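Local coordinates for tail spike protein (Acinetobacter phage vB_AbaP_AS12, PDB 6EU4), which probably serves as the trimeric tailspike of the phage, recognising and perhaps degrading surface polysaccharide of its Acinetobacter host, at the interface of chains A and B. Sequence-based numbering; all coordinates share one arbitrary frame. Chains: chain A/B, Tail spike protein.

Contact 1: the interface of chains A and B. Residues chain A 297-298, 325-326; chain B 294-295, 323.
B:Thr295 has a chi1 of -52°, which sets OG1 beside its own backbone N and aims the hydroxyl at A:Ser298 and A:Thr326. Both chains present the parallel beta-helix typical of phage tailspikes, and the paired segments match this repeat: A:Ile297 and A:Val325 end strands 294-297 and 321-325, and each is followed by a turn residue with positive phi, A:Ser298 or A:Thr326. Four hydroxyls run in series across the boundary. B:Thr295 OG1 is hydrogen-bonded to A:Ser298 OG at 2.7 Å and to A:Thr326 OG1 at 2.8 Å. The angle A:Ser298 OG - B:Thr295 OG1 - A:Thr326 OG1 is 111°, close to tetrahedral. A:Thr326 OG1 then continues to B:Thr323 OG1 at 2.9 Å; donor and acceptor cannot be assigned in any of these bonds. A:Thr326 has a nearly eclipsed chi1 of -14°, which may reflect strain accepted for its bridging place, while its methyl CG2 rests 3.4 Å from the backbone O of B:Cys294. Carbon packing borders the hydroxyl series. CG2 of A:Ile297 meets CB of B:Thr295 at 3.7 Å, the two side chains crossing almost perpendicularly. One coil on, methyl CG1 of A:Val325 stands 4.0 Å from the CG2 methyls of both B:Thr295 and B:Thr323, touching threonines from consecutive coils of the partner.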
loop_
_atom_site.group_PDB
_atom_site.type_symbol
_atom_site.label_atom_id
_atom_site.label_comp_id
_atom_site.label_asym_id
_atom_site.label_seq_id
_atom_site.Cartn_x
_atom_site.Cartn_y
_atom_site.Cartn_z
ATOM N N ILE A 297 -4.026 -7.251 -2.763
ATOM C CA ILE A 297 -3.161 -7.397 -1.595
ATOM C C ILE A 297 -2.796 -8.862 -1.436
ATOM O O ILE A 297 -3.681 -9.709 -1.259
ATOM C CB ILE A 297 -3.854 -6.875 -0.326
ATOM C CG1 ILE A 297 -4.145 -5.390 -0.469
ATOM C CG2 ILE A 297 -3.022 -7.124 0.925
ATOM C CD1 ILE A 297 -5.227 -4.941 0.469
ATOM N N SER A 298 -1.502 -9.153 -1.479
ATOM C CA SER A 298 -0.978 -10.500 -1.233
ATOM C C SER A 298 -1.769 -11.546 -2.026
ATOM O O SER A 298 -2.176 -12.600 -1.524
ATOM C CB SER A 298 -0.944 -10.798 0.273
ATOM O OG SER A 298 0.057 -10.017 0.924
ATOM N N VAL A 325 -0.064 -4.856 -3.925
ATOM C CA VAL A 325 0.696 -4.733 -2.685
ATOM C C VAL A 325 1.158 -6.130 -2.279
ATOM O O VAL A 325 0.341 -6.974 -1.892
ATOM C CB VAL A 325 -0.141 -4.084 -1.574
ATOM C CG1 VAL A 325 0.730 -3.772 -0.375
ATOM C CG2 VAL A 325 -0.802 -2.830 -2.082
ATOM N N THR A 326 2.466 -6.353 -2.346
ATOM C CA THR A 326 3.116 -7.612 -1.982
ATOM C C THR A 326 2.443 -8.823 -2.645
ATOM O O THR A 326 2.195 -9.846 -2.001
ATOM C CB THR A 326 3.176 -7.791 -0.453
ATOM O OG1 THR A 326 2.893 -6.557 0.227
ATOM C CG2 THR A 326 4.582 -8.195 -0.026
ATOM N N CYS B 294 3.929 -11.044 1.975
ATOM C CA CYS B 294 3.220 -10.801 3.226
ATOM C C CYS B 294 2.898 -9.321 3.368
ATOM O O CYS B 294 3.794 -8.483 3.245
ATOM C CB CYS B 294 4.078 -11.276 4.390
ATOM S SG CYS B 294 3.432 -10.845 5.996
ATOM N N THR B 295 1.624 -9.002 3.608
ATOM C CA THR B 295 1.181 -7.627 3.848
ATOM C C THR B 295 0.577 -7.518 5.240
ATOM O O THR B 295 -0.271 -8.328 5.610
ATOM C CB THR B 295 0.128 -7.171 2.834
ATOM O OG1 THR B 295 0.594 -7.409 1.506
ATOM C CG2 THR B 295 -0.156 -5.713 2.975
ATOM N N THR B 323 5.374 -5.979 3.406
ATOM C CA THR B 323 4.948 -4.581 3.389
ATOM C C THR B 323 4.105 -4.301 4.614
ATOM O O THR B 323 3.155 -5.051 4.890
ATOM C CB THR B 323 4.113 -4.255 2.149
ATOM O OG1 THR B 323 4.857 -4.546 0.968
ATOM C CG2 THR B 323 3.728 -2.792 2.127
#

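Contact 2: the interface of chains A and B. Residues chain A 458-461; chain B 469-472.
The phenol ring of A:Tyr460 is flanked by B:Val470, which stands above the ring plane on one side but past the CD2-CE2 edge, with CB of the valine 3.8 Å from CD2 of the ring. On the same side, CG1 of A:Val458 lies over the hydroxyl end of the ring from within chain A, and it touches CG2 of B:Val470 at 3.7 Å. A second flat group, the amide of A:Gln461, has methyl CD1 of B:Leu469 above one face on its OE1 side, 3.8 Å from that oxygen. NE of A:Arg459 lies over the same amide face, and the guanidinium plane is inclined by about 49° to the amide. At the amide edge, close to its plane, CB of selenomethionine B:Met471 approaches OE1 to 3.8 Å. The extended A:Arg459 chain, with CG anti to the backbone N (chi1 -173°), runs beside B:Leu469 and brings CD to 3.9 Å from CD1.

Between these two layers of side chains, A:Tyr460 and the valines on one face and A:Arg459, A:Gln461, B:Leu469 and B:Met471 on the other, strand 458-462 of chain A pairs in parallel with strand 468-471 of chain B. The backbone N of B:Val470 donates to A:Arg459 O at 2.7 Å, with 170° at the hydrogen. A:Gln461 N returns a bond to B:Val470 O at 3.0 Å, and B:Asp472 N donates to A:Gln461 O at 2.9 Å. This alternation is the register of a parallel sheet, with A:Tyr460 opposite B:Val470. The paired strands thus join the two subunits by continuous main-chain bonding, which should fasten the trimer at this level of the spike.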
loop_
_atom_site.group_PDB
_atom_site.type_symbol
_atom_site.label_atom_id
_atom_site.label_comp_id
_atom_site.label_asym_id
_atom_site.label_seq_id
_atom_site.Cartn_x
_atom_site.Cartn_y
_atom_site.Cartn_z
ATOM N N VAL A 458 22.552 2.767 -12.063
ATOM C CA VAL A 458 22.520 4.121 -12.610
ATOM C C VAL A 458 21.078 4.505 -12.896
ATOM O O VAL A 458 20.348 3.750 -13.544
ATOM C CB VAL A 458 23.366 4.228 -13.888
ATOM C CG1 VAL A 458 23.302 5.644 -14.494
ATOM C CG2 VAL A 458 24.791 3.821 -13.607
ATOM N N ARG A 459 20.672 5.674 -12.424
ATOM C CA ARG A 459 19.310 6.144 -12.614
ATOM C C ARG A 459 19.243 6.903 -13.932
ATOM O O ARG A 459 19.969 7.881 -14.126
ATOM C CB ARG A 459 18.882 7.042 -11.458
ATOM C CG ARG A 459 17.423 7.442 -11.509
ATOM C CD ARG A 459 17.072 8.334 -10.327
ATOM N NE ARG A 459 15.648 8.584 -10.212
ATOM C CZ ARG A 459 15.079 9.145 -9.148
ATOM N NH1 ARG A 459 15.829 9.521 -8.105
ATOM N NH2 ARG A 459 13.765 9.341 -9.120
ATOM N N TYR A 460 18.379 6.446 -14.830
ATOM C CA TYR A 460 18.149 7.090 -16.116
ATOM C C TYR A 460 16.787 7.756 -16.095
ATOM O O TYR A 460 15.771 7.094 -15.859
ATOM C CB TYR A 460 18.231 6.067 -17.248
ATOM C CG TYR A 460 19.609 5.482 -17.387
ATOM C CD1 TYR A 460 19.993 4.348 -16.657
ATOM C CD2 TYR A 460 20.549 6.083 -18.220
ATOM C CE1 TYR A 460 21.263 3.826 -16.777
ATOM C CE2 TYR A 460 21.821 5.563 -18.345
ATOM C CZ TYR A 460 22.173 4.443 -17.614
ATOM O OH TYR A 460 23.438 3.957 -17.752
ATOM N N GLN A 461 16.768 9.061 -16.347
ATOM C CA GLN A 461 15.541 9.830 -16.473
ATOM C C GLN A 461 15.503 10.489 -17.850
ATOM O O GLN A 461 16.467 11.159 -18.253
ATOM C CB GLN A 461 15.446 10.898 -15.374
ATOM C CG GLN A 461 15.415 10.347 -13.958
ATOM C CD GLN A 461 15.381 11.440 -12.907
ATOM O OE1 GLN A 461 16.200 12.351 -12.921
ATOM N NE2 GLN A 461 14.425 11.360 -12.000
ATOM N N LEU B 469 23.674 9.025 -11.925
ATOM C CA LEU B 469 22.408 9.665 -12.252
ATOM C C LEU B 469 22.593 10.291 -13.620
ATOM O O LEU B 469 23.473 11.143 -13.796
ATOM C CB LEU B 469 22.026 10.719 -11.212
ATOM C CG LEU B 469 20.859 11.643 -11.534
ATOM C CD1 LEU B 469 19.606 10.883 -11.933
ATOM C CD2 LEU B 469 20.593 12.533 -10.301
ATOM N N VAL B 470 21.790 9.851 -14.589
ATOM C CA VAL B 470 21.903 10.272 -15.978
ATOM C C VAL B 470 20.533 10.793 -16.386
ATOM O O VAL B 470 19.586 10.010 -16.553
ATOM C CB VAL B 470 22.368 9.128 -16.894
ATOM C CG1 VAL B 470 22.321 9.529 -18.335
ATOM C CG2 VAL B 470 23.782 8.715 -16.541
HETATM N N MSE B 471 20.408 12.106 -16.494
HETATM C CA MSE B 471 19.113 12.706 -16.756
HETATM C C MSE B 471 19.192 13.587 -17.972
HETATM O O MSE B 471 20.105 14.406 -18.102
HETATM C CB MSE B 471 18.625 13.508 -15.551
HETATM C CG MSE B 471 19.582 14.591 -15.090
HETATM SE SE MSE B 471 18.766 15.463 -13.491
HETATM C CE MSE B 471 20.185 15.338 -12.200
ATOM N N ASP B 472 18.264 13.374 -18.911
ATOM C CA ASP B 472 18.106 14.280 -20.044
ATOM C C ASP B 472 17.204 15.432 -19.595
ATOM O O ASP B 472 16.060 15.593 -20.029
ATOM C CB ASP B 472 17.533 13.537 -21.238
ATOM C CG ASP B 472 17.352 14.430 -22.463
ATOM O OD1 ASP B 472 17.977 15.503 -22.552
ATOM O OD2 ASP B 472 16.574 14.034 -23.344
#

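Contact 1 and contact 2 lie about 29 Å apart, measured between the centres of their C-alpha atoms, and share no residue or strand. Both join the same two chains, but by different means: contact 1 sets the turns that follow strands of neighbouring coils of chain A against strands of chain B through hydroxyl groups, whereas contact 2 pairs strand with strand through the main chain. In sequence, contact 2 comes more than 100 residues later. Together they suggest that the subunits pass from beta-helices lying alongside one another to shared sheet pairing, consistent with the three-copy assembly and a stable trimeric spike.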